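Local structure of cytosolic phospholipase A2 delta (Homo sapiens, 5IZ5) at residues S23-L28 and L83-V88; T147-E152 and R249-G254; V161-S166 and M216-T221. The protein hydrolyses glycerophospholipids at the sn-2 position in a calcium-dependent manner, with a preference for linoleic acid there. The protein carries 3 engineered substitutions. All blocks are in the same frame, centred on the assembly; numbering follows the deposited sequence.

Contact 1: S23-L28 and L83-V88; sequences STCWQL and LIQSQV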
loop_
_atom_site.group_PDB
_atom_site.type_symbol
_atom_site.label_atom_id
_atom_site.label_comp_id
_atom_site.label_asym_id
_atom_site.label_seq_id
_atom_site.Cartn_x
_atom_site.Cartn_y
_atom_site.Cartn_z
ATOM N N SER B 23 -8.934 -26.223 -12.443
ATOM C CA SER B 23 -10.362 -25.923 -12.549
ATOM C C SER B 23 -10.808 -25.704 -13.997
ATOM O O SER B 23 -10.181 -24.953 -14.728
ATOM C CB SER B 23 -10.684 -24.675 -11.738
ATOM O OG SER B 23 -12.067 -24.386 -11.837
ATOM N N THR B 24 -11.907 -26.340 -14.395
ATOM C CA THR B 24 -12.396 -26.291 -15.778
ATOM C C THR B 24 -13.288 -25.074 -16.096
ATOM O O THR B 24 -14.088 -24.649 -15.261
ATOM C CB THR B 24 -13.130 -27.608 -16.117
ATOM O OG1 THR B 24 -13.171 -27.805 -17.536
ATOM C CG2 THR B 24 -14.543 -27.637 -15.567
ATOM N N CYS B 25 -13.148 -24.534 -17.312
ATOM C CA CYS B 25 -13.916 -23.366 -17.765
ATOM C C CYS B 25 -15.224 -23.740 -18.465
ATOM O O CYS B 25 -15.352 -24.826 -19.015
ATOM C CB CYS B 25 -13.064 -22.497 -18.706
ATOM S SG CYS B 25 -11.576 -21.808 -17.923
ATOM N N TRP B 26 -16.191 -22.827 -18.431
ATOM C CA TRP B 26 -17.446 -22.970 -19.165
ATOM C C TRP B 26 -17.471 -21.976 -20.316
ATOM O O TRP B 26 -16.712 -21.006 -20.318
ATOM C CB TRP B 26 -18.638 -22.697 -18.251
ATOM C CG TRP B 26 -18.726 -23.630 -17.055
ATOM C CD1 TRP B 26 -18.249 -24.908 -16.972
ATOM C CD2 TRP B 26 -19.346 -23.354 -15.786
ATOM N NE1 TRP B 26 -18.520 -25.440 -15.734
ATOM C CE2 TRP B 26 -19.193 -24.510 -14.986
ATOM C CE3 TRP B 26 -20.010 -22.243 -15.246
ATOM C CZ2 TRP B 26 -19.683 -24.586 -13.672
ATOM C CZ3 TRP B 26 -20.498 -22.319 -13.939
ATOM C CH2 TRP B 26 -20.329 -23.483 -13.170
ATOM N N GLN B 27 -18.341 -22.213 -21.294
ATOM C CA GLN B 27 -18.583 -21.225 -22.342
ATOM C C GLN B 27 -19.873 -20.453 -22.066
ATOM O O GLN B 27 -20.920 -21.064 -21.882
ATOM C CB GLN B 27 -18.668 -21.887 -23.715
ATOM C CG GLN B 27 -19.063 -20.892 -24.803
ATOM C CD GLN B 27 -19.468 -21.552 -26.098
ATOM O OE1 GLN B 27 -20.614 -21.428 -26.531
ATOM N NE2 GLN B 27 -18.536 -22.259 -26.722
ATOM N N LEU B 28 -19.795 -19.120 -22.051
ATOM C CA LEU B 28 -20.984 -18.268 -21.902
ATOM C C LEU B 28 -21.360 -17.612 -23.231
ATOM O O LEU B 28 -20.537 -16.939 -23.849
ATOM C CB LEU B 28 -20.757 -17.175 -20.845
ATOM C CG LEU B 28 -21.947 -16.240 -20.561
ATOM C CD1 LEU B 28 -23.121 -17.014 -19.975
ATOM C CD2 LEU B 28 -21.551 -15.094 -19.634
ATOM N N LEU B 83 -15.138 -17.440 -22.638
ATOM C CA LEU B 83 -14.731 -18.544 -21.767
ATOM C C LEU B 83 -14.728 -18.046 -20.313
ATOM O O LEU B 83 -14.102 -17.035 -19.998
ATOM C CB LEU B 83 -13.366 -19.108 -22.178
ATOM C CG LEU B 83 -13.250 -20.648 -22.079
ATOM C CD1 LEU B 83 -14.329 -21.354 -22.897
ATOM C CD2 LEU B 83 -11.877 -21.146 -22.511
ATOM N N ILE B 84 -15.453 -18.754 -19.445
ATOM C CA ILE B 84 -15.678 -18.347 -18.058
ATOM C C ILE B 84 -15.052 -19.344 -17.073
ATOM O O ILE B 84 -15.330 -20.545 -17.123
ATOM C CB ILE B 84 -17.197 -18.240 -17.778
ATOM C CG1 ILE B 84 -17.834 -17.135 -18.641
ATOM C CG2 ILE B 84 -17.480 -18.010 -16.295
ATOM C CD1 ILE B 84 -17.247 -15.749 -18.459
ATOM N N GLN B 85 -14.206 -18.835 -16.182
ATOM C CA GLN B 85 -13.624 -19.618 -15.086
ATOM C C GLN B 85 -14.516 -19.476 -13.858
ATOM O O GLN B 85 -14.649 -18.392 -13.295
ATOM C CB GLN B 85 -12.198 -19.138 -14.790
ATOM C CG GLN B 85 -11.505 -19.761 -13.590
ATOM C CD GLN B 85 -11.593 -21.272 -13.567
ATOM O OE1 GLN B 85 -12.334 -21.843 -12.772
ATOM N NE2 GLN B 85 -10.837 -21.926 -14.438
ATOM N N SER B 86 -15.131 -20.582 -13.450
ATOM C CA SER B 86 -16.097 -20.580 -12.344
ATOM C C SER B 86 -15.490 -20.186 -10.990
ATOM O O SER B 86 -16.197 -19.711 -10.112
ATOM C CB SER B 86 -16.757 -21.960 -12.218
ATOM O OG SER B 86 -15.795 -22.964 -11.917
ATOM N N GLN B 87 -14.185 -20.382 -10.828
ATOM C CA GLN B 87 -13.500 -20.088 -9.566
ATOM C C GLN B 87 -13.136 -18.612 -9.334
ATOM O O GLN B 87 -12.628 -18.260 -8.250
ATOM C CB GLN B 87 -12.226 -20.915 -9.473
ATOM C CG GLN B 87 -12.429 -22.410 -9.341
ATOM C CD GLN B 87 -13.415 -22.784 -8.247
ATOM O OE1 GLN B 87 -14.611 -22.879 -8.510
ATOM N NE2 GLN B 87 -12.932 -22.990 -7.025
ATOM N N VAL B 88 -13.370 -17.749 -10.323
ATOM C CA VAL B 88 -13.147 -16.317 -10.117
ATOM C C VAL B 88 -14.457 -15.555 -10.158
ATOM O O VAL B 88 -15.463 -16.045 -10.663
ATOM C CB VAL B 88 -12.138 -15.686 -11.120
ATOM C CG1 VAL B 88 -10.798 -16.381 -11.038
ATOM C CG2 VAL B 88 -12.654 -15.697 -12.550
#
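In the β-sandwich of the N-terminal C2 domain, W26 and I84 form an antiparallel hydrogen-bonded pair that joins strand 21-36 to strand 75-85. W26 N lies 2.8 Å from I84 O, and I84 N lies 2.7 Å from W26 O in a nearly straight bond. Toward S23 the joining passes to the Q85 side chain, an example of an amide group prolonging a strand pairing. Its CG stands anti to the backbone N (chi1 174°), and the chain then bends to bring the amide against S23. OE1 accepts from S23 OG at 2.7 Å, while NE2 donates to S23 O at 3.1 Å from well above the plane of that carbonyl. Q87 N, inside the type I turn Q85-V88, also donates to Q85 OE1 (3.1 Å), on a lone pair, and NE2 gives to E152 OE1, so the amide's rotation is fixed from both ends. S86 CB makes a CH-pi contact over one face of the W26 six-membered ring, 4.1 Å from its centroid, and L28 CB packs on I84 CG1. M144 of strand 137-146 touches W26 and L28, L154 of strand 152-156 touches S23 and Q85, and R163 of strand 160-172 packs on Q85.

Contact 2: T147-E152 and R249-G254; sequences TSDRPE and RPLTIG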
loop_
_atom_site.group_PDB
_atom_site.type_symbol
_atom_site.label_atom_id
_atom_site.label_comp_id
_atom_site.label_asym_id
_atom_site.label_seq_id
_atom_site.Cartn_x
_atom_site.Cartn_y
_atom_site.Cartn_z
ATOM N N THR B 147 -17.637 -27.255 -21.815
ATOM C CA THR B 147 -16.673 -27.372 -22.900
ATOM C C THR B 147 -15.850 -28.630 -22.649
ATOM O O THR B 147 -15.862 -29.173 -21.547
ATOM C CB THR B 147 -15.729 -26.154 -22.963
ATOM O OG1 THR B 147 -14.849 -26.166 -21.833
ATOM C CG2 THR B 147 -16.516 -24.835 -22.982
ATOM N N SER B 148 -15.127 -29.079 -23.667
ATOM C CA SER B 148 -14.297 -30.283 -23.569
ATOM C C SER B 148 -12.810 -29.974 -23.340
ATOM O O SER B 148 -11.966 -30.876 -23.353
ATOM C CB SER B 148 -14.489 -31.125 -24.830
ATOM O OG SER B 148 -14.399 -30.311 -25.985
ATOM N N ASP B 149 -12.491 -28.704 -23.107
ATOM C CA ASP B 149 -11.107 -28.299 -22.834
ATOM C C ASP B 149 -10.547 -28.957 -21.570
ATOM O O ASP B 149 -11.308 -29.361 -20.702
ATOM C CB ASP B 149 -11.025 -26.782 -22.659
ATOM C CG ASP B 149 -11.351 -26.020 -23.932
ATOM O OD1 ASP B 149 -10.654 -26.233 -24.948
ATOM O OD2 ASP B 149 -12.293 -25.194 -23.904
ATOM N N ARG B 150 -9.219 -29.056 -21.469
ATOM C CA ARG B 150 -8.555 -29.445 -20.217
ATOM C C ARG B 150 -8.864 -28.407 -19.144
ATOM O O ARG B 150 -9.289 -27.300 -19.468
ATOM C CB ARG B 150 -7.030 -29.556 -20.399
ATOM C CG ARG B 150 -6.311 -28.248 -20.711
ATOM C CD ARG B 150 -4.798 -28.411 -20.699
ATOM N NE ARG B 150 -4.096 -27.199 -21.146
ATOM C CZ ARG B 150 -3.894 -26.098 -20.415
ATOM N NH1 ARG B 150 -4.339 -26.015 -19.162
ATOM N NH2 ARG B 150 -3.242 -25.061 -20.947
ATOM N N PRO B 151 -8.642 -28.748 -17.863
ATOM C CA PRO B 151 -8.841 -27.719 -16.845
ATOM C C PRO B 151 -7.741 -26.651 -16.886
ATOM O O PRO B 151 -6.623 -26.926 -17.314
ATOM C CB PRO B 151 -8.779 -28.501 -15.519
ATOM C CG PRO B 151 -8.655 -29.951 -15.873
ATOM C CD PRO B 151 -8.153 -30.010 -17.281
ATOM N N GLU B 152 -8.071 -25.440 -16.451
ATOM C CA GLU B 152 -7.094 -24.363 -16.316
ATOM C C GLU B 152 -6.285 -24.570 -15.043
ATOM O O GLU B 152 -6.835 -24.986 -14.028
ATOM C CB GLU B 152 -7.804 -23.010 -16.271
ATOM C CG GLU B 152 -6.866 -21.814 -16.159
ATOM C CD GLU B 152 -7.603 -20.491 -16.053
ATOM O OE1 GLU B 152 -8.848 -20.462 -16.167
ATOM O OE2 GLU B 152 -6.928 -19.465 -15.836
ATOM N N ARG B 249 -6.064 -20.130 -29.611
ATOM C CA ARG B 249 -7.222 -20.829 -29.044
ATOM C C ARG B 249 -6.999 -21.149 -27.570
ATOM O O ARG B 249 -5.858 -21.338 -27.149
ATOM C CB ARG B 249 -7.533 -22.110 -29.833
ATOM C CG ARG B 249 -8.480 -21.943 -31.017
ATOM C CD ARG B 249 -8.356 -20.637 -31.797
ATOM N NE ARG B 249 -9.565 -20.384 -32.579
ATOM C CZ ARG B 249 -9.879 -21.004 -33.717
ATOM N NH1 ARG B 249 -9.073 -21.930 -34.240
ATOM N NH2 ARG B 249 -11.008 -20.694 -34.344
ATOM N N PRO B 250 -8.089 -21.202 -26.783
ATOM C CA PRO B 250 -7.963 -21.390 -25.340
ATOM C C PRO B 250 -7.273 -22.678 -24.941
ATOM O O PRO B 250 -7.510 -23.720 -25.549
ATOM C CB PRO B 250 -9.412 -21.426 -24.854
ATOM C CG PRO B 250 -10.176 -20.693 -25.884
ATOM C CD PRO B 250 -9.492 -21.006 -27.179
ATOM N N LEU B 251 -6.416 -22.582 -23.931
ATOM C CA LEU B 251 -5.775 -23.745 -23.321
ATOM C C LEU B 251 -5.091 -24.677 -24.339
ATOM O O LEU B 251 -5.081 -25.895 -24.160
ATOM C CB LEU B 251 -6.800 -24.550 -22.503
ATOM C CG LEU B 251 -7.425 -23.975 -21.219
ATOM C CD1 LEU B 251 -6.491 -23.035 -20.466
ATOM C CD2 LEU B 251 -8.761 -23.313 -21.497
ATOM N N THR B 252 -4.547 -24.111 -25.413
ATOM C CA THR B 252 -3.799 -24.894 -26.401
ATOM C C THR B 252 -2.424 -25.283 -25.868
ATOM O O THR B 252 -1.963 -24.800 -24.822
ATOM C CB THR B 252 -3.631 -24.145 -27.738
ATOM O OG1 THR B 252 -3.076 -22.844 -27.509
ATOM C CG2 THR B 252 -4.974 -24.004 -28.445
ATOM N N ILE B 253 -1.792 -26.191 -26.594
ATOM C CA ILE B 253 -0.408 -26.564 -26.341
ATOM C C ILE B 253 0.464 -25.610 -27.143
ATOM O O ILE B 253 -0.005 -24.988 -28.101
ATOM C CB ILE B 253 -0.113 -28.022 -26.785
ATOM C CG1 ILE B 253 -1.129 -28.998 -26.193
ATOM C CG2 ILE B 253 1.295 -28.465 -26.395
ATOM C CD1 ILE B 253 -1.286 -30.269 -27.000
ATOM N N GLY B 254 1.724 -25.489 -26.734
ATOM C CA GLY B 254 2.726 -24.755 -27.484
ATOM C C GLY B 254 2.770 -25.096 -28.966
ATOM O O GLY B 254 2.461 -26.221 -29.368
#
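L251 meets R150 where the loop after strand 137-146 meets the one after strand 244-248, and its side chain illustrates how an aliphatic group can pack on a guanidinium. L251 is the third residue of the type II turn R249-T252, with a positive phi of 52°; T252 OG1 donates a hydrogen bond to R249 O at 3.2 Å across the same turn. From the L251 backbone, CB lies 3.8 Å above the plane of the R150 guanidinium, set off toward its rim. CG, anti to the carbonyl carbon (chi1 -68°), comes to 4.2 Å from R150 O. Of the two methyls, CD1 sits over a guanidinium face, 3.9 Å from both R150 NH1 and R150 NH2, and also comes within 4.4 Å of E152 CB. CD2 turns to D149 CB, 4.3 Å away. R150 presents this flat group on a chain extended from CG to NE, held by a salt bridge from NH2 to E164 and by a weak hydrogen bond from NH1 to P151 O. The two loops lead on to strands 152-156 and 255-263; P250 and L251 also rest on L83 of strand 75-85, and the L251 backbone is hydrogen-bonded to that of A217.

Contact 3: V161-S166 and M216-T221; sequences VARELS and MAALET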
loop_
_atom_site.group_PDB
_atom_site.type_symbol
_atom_site.label_atom_id
_atom_site.label_comp_id
_atom_site.label_asym_id
_atom_site.label_seq_id
_atom_site.Cartn_x
_atom_site.Cartn_y
_atom_site.Cartn_z
ATOM N N VAL B 161 -6.717 -14.751 -7.222
ATOM C CA VAL B 161 -6.459 -15.840 -8.159
ATOM C C VAL B 161 -5.495 -15.385 -9.250
ATOM O O VAL B 161 -5.690 -14.347 -9.894
ATOM C CB VAL B 161 -7.745 -16.307 -8.874
ATOM C CG1 VAL B 161 -7.436 -17.397 -9.894
ATOM C CG2 VAL B 161 -8.772 -16.806 -7.873
ATOM N N ALA B 162 -4.459 -16.186 -9.451
ATOM C CA ALA B 162 -3.576 -16.046 -10.586
ATOM C C ALA B 162 -4.061 -16.996 -11.683
ATOM O O ALA B 162 -4.042 -18.230 -11.526
ATOM C CB ALA B 162 -2.159 -16.370 -10.175
ATOM N N ARG B 163 -4.523 -16.414 -12.787
ATOM C CA ARG B 163 -5.013 -17.188 -13.929
ATOM C C ARG B 163 -3.833 -17.817 -14.649
ATOM O O ARG B 163 -2.714 -17.301 -14.570
ATOM C CB ARG B 163 -5.779 -16.284 -14.893
ATOM C CG ARG B 163 -6.978 -15.569 -14.284
ATOM C CD ARG B 163 -8.042 -16.547 -13.821
ATOM N NE ARG B 163 -8.546 -17.351 -14.938
ATOM C CZ ARG B 163 -9.547 -17.004 -15.752
ATOM N NH1 ARG B 163 -10.200 -15.855 -15.587
ATOM N NH2 ARG B 163 -9.895 -17.817 -16.744
ATOM N N GLU B 164 -4.077 -18.928 -15.347
ATOM C CA GLU B 164 -3.019 -19.572 -16.132
ATOM C C GLU B 164 -2.538 -18.605 -17.211
ATOM O O GLU B 164 -3.350 -17.983 -17.889
ATOM C CB GLU B 164 -3.523 -20.865 -16.781
ATOM C CG GLU B 164 -2.416 -21.682 -17.429
ATOM C CD GLU B 164 -2.926 -22.944 -18.110
ATOM O OE1 GLU B 164 -2.283 -23.384 -19.080
ATOM O OE2 GLU B 164 -3.958 -23.508 -17.683
ATOM N N LEU B 165 -1.224 -18.473 -17.351
ATOM C CA LEU B 165 -0.642 -17.486 -18.262
ATOM C C LEU B 165 0.110 -18.192 -19.373
ATOM O O LEU B 165 0.897 -19.105 -19.114
ATOM C CB LEU B 165 0.320 -16.541 -17.525
ATOM C CG LEU B 165 0.258 -15.051 -17.860
ATOM C CD1 LEU B 165 -1.127 -14.499 -17.574
ATOM C CD2 LEU B 165 1.302 -14.310 -17.049
ATOM N N SER B 166 -0.145 -17.762 -20.604
ATOM C CA SER B 166 0.654 -18.170 -21.747
ATOM C C SER B 166 1.572 -17.031 -22.165
ATOM O O SER B 166 1.294 -15.855 -21.914
ATOM C CB SER B 166 -0.245 -18.579 -22.908
ATOM O OG SER B 166 -1.041 -19.697 -22.551
ATOM N N MET B 216 -3.675 -14.463 -20.844
ATOM C CA MET B 216 -4.349 -15.594 -20.239
ATOM C C MET B 216 -4.564 -16.738 -21.224
ATOM O O MET B 216 -5.068 -16.530 -22.333
ATOM C CB MET B 216 -5.699 -15.154 -19.713
ATOM C CG MET B 216 -5.644 -14.468 -18.363
ATOM S SD MET B 216 -7.228 -13.735 -17.947
ATOM C CE MET B 216 -8.336 -15.086 -18.204
ATOM N N ALA B 217 -4.219 -17.948 -20.787
ATOM C CA ALA B 217 -4.414 -19.155 -21.589
ATOM C C ALA B 217 -5.891 -19.374 -21.925
ATOM O O ALA B 217 -6.207 -19.930 -22.972
ATOM C CB ALA B 217 -3.858 -20.370 -20.859
ATOM N N ALA B 218 -6.789 -18.920 -21.051
ATOM C CA ALA B 218 -8.232 -19.077 -21.266
ATOM C C ALA B 218 -8.857 -18.171 -22.331
ATOM O O ALA B 218 -10.035 -18.333 -22.659
ATOM C CB ALA B 218 -8.974 -18.896 -19.949
ATOM N N LEU B 219 -8.102 -17.219 -22.867
ATOM C CA LEU B 219 -8.650 -16.343 -23.910
ATOM C C LEU B 219 -8.762 -17.044 -25.265
ATOM O O LEU B 219 -7.902 -17.837 -25.637
ATOM C CB LEU B 219 -7.779 -15.096 -24.110
ATOM C CG LEU B 219 -8.075 -13.737 -23.460
ATOM C CD1 LEU B 219 -8.898 -13.879 -22.192
ATOM C CD2 LEU B 219 -6.794 -12.954 -23.187
ATOM N N GLU B 220 -9.821 -16.724 -26.001
ATOM C CA GLU B 220 -9.832 -16.926 -27.440
ATOM C C GLU B 220 -9.480 -15.589 -28.056
ATOM O O GLU B 220 -10.252 -14.632 -27.966
ATOM C CB GLU B 220 -11.191 -17.382 -27.948
ATOM C CG GLU B 220 -11.268 -17.419 -29.467
ATOM C CD GLU B 220 -12.556 -18.034 -29.966
ATOM O OE1 GLU B 220 -13.630 -17.680 -29.435
ATOM O OE2 GLU B 220 -12.494 -18.866 -30.896
ATOM N N THR B 221 -8.306 -15.522 -28.667
ATOM C CA THR B 221 -7.827 -14.278 -29.224
ATOM C C THR B 221 -6.885 -14.576 -30.394
ATOM O O THR B 221 -6.863 -15.691 -30.910
ATOM C CB THR B 221 -7.167 -13.417 -28.116
ATOM O OG1 THR B 221 -6.816 -12.140 -28.643
ATOM C CG2 THR B 221 -5.927 -14.096 -27.516
HETATM O O HOH W 1 -6.027 -18.224 -18.358
#
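R163 and M216 make the tight part of this contact, a methyl laid on a buried guanidinium, while the flank at E164 and S166 is more open and holds a bridging water. The M216 chain turns at its last torsion (chi3 51°), which sets CE over one face of the R163 group, 3.1 Å above the plane and offset toward the rim; CE to R163 CZ is 3.3 Å. A218 CB closes in obliquely, 3.5 Å from R163 NH2. The R163 chain is itself bent twice, at chi2 and chi3, and its charge is met outside the contact by a salt bridge from NE to E152 and a hydrogen bond from NH1 to Q614. Such pairing would be expected to offset the cost of burying the cation.

The other flank depends on one carbonyl. A217 N donates to E164 O at 3.0 Å, fairly straight (167°), from above the carbonyl plane. A water also donates to E164 O at 2.7 Å and accepts from A218 N at 2.9 Å, bridging the break in strand 160-172 to the turn. A217 CB still packs closely, 3.4 Å from S166 OG, but E164 and S166 are partly exposed. E164 OE1 makes a salt bridge to R150, and OE2 accepts a hydrogen bond from N153 N.

As strand 210-216 ends, M216 pairs with L165 as an antiparallel non-hydrogen-bonded bridge with diverging side chains, and the type I turn M216-L219 docks at the break; strand 152-156 flanks R163 through L154, and the L165 backbone is hydrogen-bonded to C278, the disulfide partner of C167.

How the contacts relate
From the N terminus, contact 1 closes first, bringing strand 75-85 back against the early strand 21-36 within the first C2 domain. Only after it does the chain open contact 2, which spans 147-152 to 249-254; contact 3 is nested inside that loop, so the two do not cross, and it closes the chain from strand 160-172 to the turn after strand 210-216. All three lie within about 11 Å of one another, centre to centre. E152 is the shared element: its backbone and OE1 reach the S23 and Q85 side of contact 1, while OE2 turns to contact 3. Together they tie the first C2 domain to the region that follows it, which is probably a second C2 domain.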